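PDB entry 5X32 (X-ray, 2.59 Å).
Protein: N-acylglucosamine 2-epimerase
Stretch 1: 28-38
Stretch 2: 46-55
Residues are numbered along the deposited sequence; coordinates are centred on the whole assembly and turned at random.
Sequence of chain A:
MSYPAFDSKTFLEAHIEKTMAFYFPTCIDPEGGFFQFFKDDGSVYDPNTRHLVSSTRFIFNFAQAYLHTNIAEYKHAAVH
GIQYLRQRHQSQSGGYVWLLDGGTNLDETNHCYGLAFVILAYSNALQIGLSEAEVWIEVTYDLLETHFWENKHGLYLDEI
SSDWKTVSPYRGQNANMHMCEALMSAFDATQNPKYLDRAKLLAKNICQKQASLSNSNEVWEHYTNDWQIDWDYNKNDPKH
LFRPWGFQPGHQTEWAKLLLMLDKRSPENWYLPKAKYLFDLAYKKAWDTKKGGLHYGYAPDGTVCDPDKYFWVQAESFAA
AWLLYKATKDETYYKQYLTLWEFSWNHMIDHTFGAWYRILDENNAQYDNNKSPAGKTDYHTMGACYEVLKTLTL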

# COMPACT_ATOMS: atom_id res chain seq x y z
N ILE A 28 -15.67 11.29 7.89
CA ILE A 28 -16.82 11.41 7.00
C ILE A 28 -17.16 12.87 6.75
O ILE A 28 -17.40 13.63 7.68
CB ILE A 28 -18.06 10.73 7.60
CG1 ILE A 28 -17.74 9.26 7.86
CG2 ILE A 28 -19.26 10.92 6.68
CD1 ILE A 28 -17.43 8.50 6.60
N ASP A 29 -17.10 13.28 5.49
CA ASP A 29 -17.51 14.63 5.15
C ASP A 29 -18.96 14.58 4.70
O ASP A 29 -19.27 14.02 3.65
CB ASP A 29 -16.61 15.25 4.07
CG ASP A 29 -17.05 16.67 3.70
OD1 ASP A 29 -17.93 17.21 4.41
OD2 ASP A 29 -16.54 17.25 2.72
N PRO A 30 -19.86 15.17 5.50
CA PRO A 30 -21.30 15.09 5.22
C PRO A 30 -21.60 15.62 3.83
O PRO A 30 -22.50 15.12 3.17
CB PRO A 30 -21.90 15.98 6.31
CG PRO A 30 -20.91 15.85 7.44
CD PRO A 30 -19.59 15.95 6.72
N GLU A 31 -20.77 16.57 3.38
CA GLU A 31 -20.78 17.10 2.02
C GLU A 31 -20.36 16.14 0.93
O GLU A 31 -20.63 16.39 -0.23
CB GLU A 31 -19.86 18.31 1.90
CG GLU A 31 -20.24 19.47 2.76
CD GLU A 31 -21.49 20.14 2.22
OE1 GLU A 31 -21.34 21.11 1.44
OE2 GLU A 31 -22.60 19.69 2.57
N GLY A 32 -19.66 15.07 1.29
CA GLY A 32 -19.14 14.14 0.29
C GLY A 32 -17.69 13.73 0.51
O GLY A 32 -16.83 14.56 0.85
N GLY A 33 -17.42 12.44 0.34
CA GLY A 33 -16.08 11.91 0.47
C GLY A 33 -15.58 11.87 1.89
O GLY A 33 -16.37 11.82 2.84
N PHE A 34 -14.26 11.95 2.04
CA PHE A 34 -13.65 11.89 3.35
C PHE A 34 -12.72 13.07 3.58
O PHE A 34 -12.09 13.57 2.65
CB PHE A 34 -12.85 10.58 3.53
CG PHE A 34 -13.66 9.34 3.25
CD1 PHE A 34 -13.58 8.70 2.03
CD2 PHE A 34 -14.54 8.84 4.20
CE1 PHE A 34 -14.33 7.57 1.77
CE2 PHE A 34 -15.29 7.71 3.94
CZ PHE A 34 -15.19 7.08 2.72
N PHE A 35 -12.64 13.50 4.82
CA PHE A 35 -11.55 14.38 5.24
C PHE A 35 -10.26 13.54 5.25
O PHE A 35 -10.29 12.32 5.48
CB PHE A 35 -11.83 14.99 6.62
CG PHE A 35 -13.11 15.81 6.68
CD1 PHE A 35 -13.21 17.04 6.04
CD2 PHE A 35 -14.22 15.33 7.37
CE1 PHE A 35 -14.38 17.79 6.10
CE2 PHE A 35 -15.39 16.06 7.42
CZ PHE A 35 -15.47 17.29 6.78
N GLN A 36 -9.15 14.18 4.93
CA GLN A 36 -7.95 13.42 4.64
C GLN A 36 -6.69 13.93 5.38
O GLN A 36 -5.57 13.48 5.13
CB GLN A 36 -7.71 13.40 3.13
CG GLN A 36 -8.81 12.66 2.36
CD GLN A 36 -8.61 12.66 0.84
OE1 GLN A 36 -7.66 13.24 0.32
NE2 GLN A 36 -9.48 11.95 0.14
N PHE A 37 -6.90 14.81 6.35
CA PHE A 37 -5.78 15.40 7.06
C PHE A 37 -6.07 15.43 8.56
O PHE A 37 -6.81 16.28 9.05
CB PHE A 37 -5.49 16.81 6.55
CG PHE A 37 -4.86 16.86 5.18
CD1 PHE A 37 -5.64 16.75 4.03
CD2 PHE A 37 -3.49 17.08 5.04
CE1 PHE A 37 -5.06 16.82 2.77
CE2 PHE A 37 -2.90 17.15 3.78
CZ PHE A 37 -3.68 17.03 2.65
N PHE A 38 -5.42 14.54 9.29
CA PHE A 38 -5.75 14.36 10.69
C PHE A 38 -4.56 14.62 11.59
O PHE A 38 -3.43 14.19 11.33
CB PHE A 38 -6.27 12.94 10.91
CG PHE A 38 -7.44 12.59 10.05
CD1 PHE A 38 -8.73 12.90 10.45
CD2 PHE A 38 -7.25 11.98 8.82
CE1 PHE A 38 -9.81 12.60 9.65
CE2 PHE A 38 -8.33 11.67 8.02
CZ PHE A 38 -9.61 11.98 8.44
N ASP A 46 -7.08 20.00 7.77
CA ASP A 46 -7.30 20.53 6.43
C ASP A 46 -8.46 19.76 5.80
O ASP A 46 -8.24 18.68 5.22
CB ASP A 46 -6.04 20.40 5.57
CG ASP A 46 -6.21 20.94 4.16
OD1 ASP A 46 -7.37 21.07 3.69
OD2 ASP A 46 -5.17 21.21 3.51
N PRO A 47 -9.67 20.36 5.83
CA PRO A 47 -10.93 19.72 5.42
C PRO A 47 -11.22 19.87 3.93
O PRO A 47 -12.13 19.21 3.41
CB PRO A 47 -11.98 20.47 6.22
CG PRO A 47 -11.42 21.85 6.33
CD PRO A 47 -9.92 21.67 6.47
N ASN A 48 -10.42 20.66 3.24
CA ASN A 48 -10.69 20.89 1.85
C ASN A 48 -9.84 20.07 0.90
O ASN A 48 -10.37 19.40 0.02
CB ASN A 48 -10.50 22.37 1.54
CG ASN A 48 -11.45 23.25 2.31
OD1 ASN A 48 -12.64 22.94 2.45
ND2 ASN A 48 -10.94 24.37 2.81
N THR A 49 -8.54 20.06 1.11
CA THR A 49 -7.66 19.38 0.18
C THR A 49 -7.88 17.88 0.20
O THR A 49 -7.87 17.25 1.25
CB THR A 49 -6.21 19.71 0.48
OG1 THR A 49 -6.05 21.13 0.40
CG2 THR A 49 -5.28 19.05 -0.52
N ARG A 50 -8.08 17.32 -0.98
CA ARG A 50 -8.26 15.89 -1.10
C ARG A 50 -7.46 15.28 -2.21
O ARG A 50 -7.25 15.88 -3.28
CB ARG A 50 -9.74 15.55 -1.24
CG ARG A 50 -10.40 15.68 0.11
CD ARG A 50 -11.86 15.89 0.05
NE ARG A 50 -12.29 16.69 1.19
CZ ARG A 50 -13.44 16.52 1.81
NH1 ARG A 50 -14.27 15.56 1.42
NH2 ARG A 50 -13.76 17.28 2.84
N HIS A 51 -7.00 14.07 -1.92
CA HIS A 51 -6.10 13.35 -2.80
C HIS A 51 -6.70 12.02 -3.17
O HIS A 51 -7.27 11.32 -2.32
CB HIS A 51 -4.75 13.15 -2.11
CG HIS A 51 -3.65 12.73 -3.03
ND1 HIS A 51 -3.65 11.51 -3.67
CD2 HIS A 51 -2.52 13.36 -3.42
CE1 HIS A 51 -2.57 11.42 -4.43
NE2 HIS A 51 -1.87 12.52 -4.29
N LEU A 52 -6.52 11.64 -4.43
CA LEU A 52 -7.08 10.41 -4.93
C LEU A 52 -6.65 9.21 -4.08
O LEU A 52 -7.47 8.33 -3.80
CB LEU A 52 -6.64 10.20 -6.38
CG LEU A 52 -7.18 8.97 -7.09
CD1 LEU A 52 -8.72 9.07 -7.20
CD2 LEU A 52 -6.51 8.84 -8.43
N VAL A 53 -5.39 9.21 -3.62
CA VAL A 53 -4.86 8.07 -2.86
C VAL A 53 -5.60 7.91 -1.51
O VAL A 53 -5.92 6.79 -1.12
CB VAL A 53 -3.31 8.19 -2.65
CG1 VAL A 53 -2.76 7.08 -1.74
CG2 VAL A 53 -2.60 8.15 -3.98
N SER A 54 -5.93 9.00 -0.83
CA SER A 54 -6.73 8.83 0.40
C SER A 54 -8.20 8.54 0.08
O SER A 54 -8.86 7.79 0.81
CB SER A 54 -6.64 10.05 1.32
OG SER A 54 -5.36 10.18 1.92
N SER A 55 -8.69 9.08 -1.03
CA SER A 55 -10.07 8.84 -1.43
C SER A 55 -10.30 7.37 -1.69
O SER A 55 -11.32 6.82 -1.28
CB SER A 55 -10.46 9.67 -2.67
OG SER A 55 -10.72 11.02 -2.33

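Three side chains carry most of this contact: Gln36 and Phe37 from the first stretch and Arg50 from the second. Gln36, extended with chi1 m and chi2 t, brings its amide to the start of the helix that begins at Leu52. There OE1 accepts a very short, nearly straight hydrogen bond from the backbone, 2.5 Å from His51 N, while NE2 gives weak bonds to His51 O at 3.4 Å and to Ser55 OG at 2.9 Å. A primary amide suits this place because it accepts at one atom and donates at the other, and so serves both the N and the O of a single residue. The His51 side chain meanwhile caps the helix, its ND1 accepting from Val53 N at 2.9 Å. Beside the amide lies Ser54, whose CB is 3.3 Å from Gln36 CD.

Arg50 reaches the other way, into the turn from Asp29 to Gly32. Its NH2 forms a salt bridge with Asp29 OD2 at 2.8 Å, and NH1 makes a weak bond to Gly32 O, also 2.8 Å; both acceptors lie at the guanidinium edge, where the N-H groups point. Phe34 O instead sits over the guanidinium face, 3.2 Å from Arg50 NH1 but at a poor angle for a hydrogen bond. Within its own stretch, Arg50 NH2 also donates to Pro47 O at 2.6 Å, which helps hold the long side chain in place. The Asp29 carboxylate is shared, since its OD1 accepts from Glu31 N at 3.1 Å within the turn.

Phe37 suits its place because an aromatic ring offers a flat face and, at its rim, slightly positive C-H groups. Asp46 packs over one face, its CB 3.8 Å from Phe37 CG in an off-centre CH-pi contact, whereas Thr49 O meets the ring edge, 3.2 Å from Phe37 CE1. Nearby, Phe35 CE1 packs against Pro47 CB at 3.6 Å.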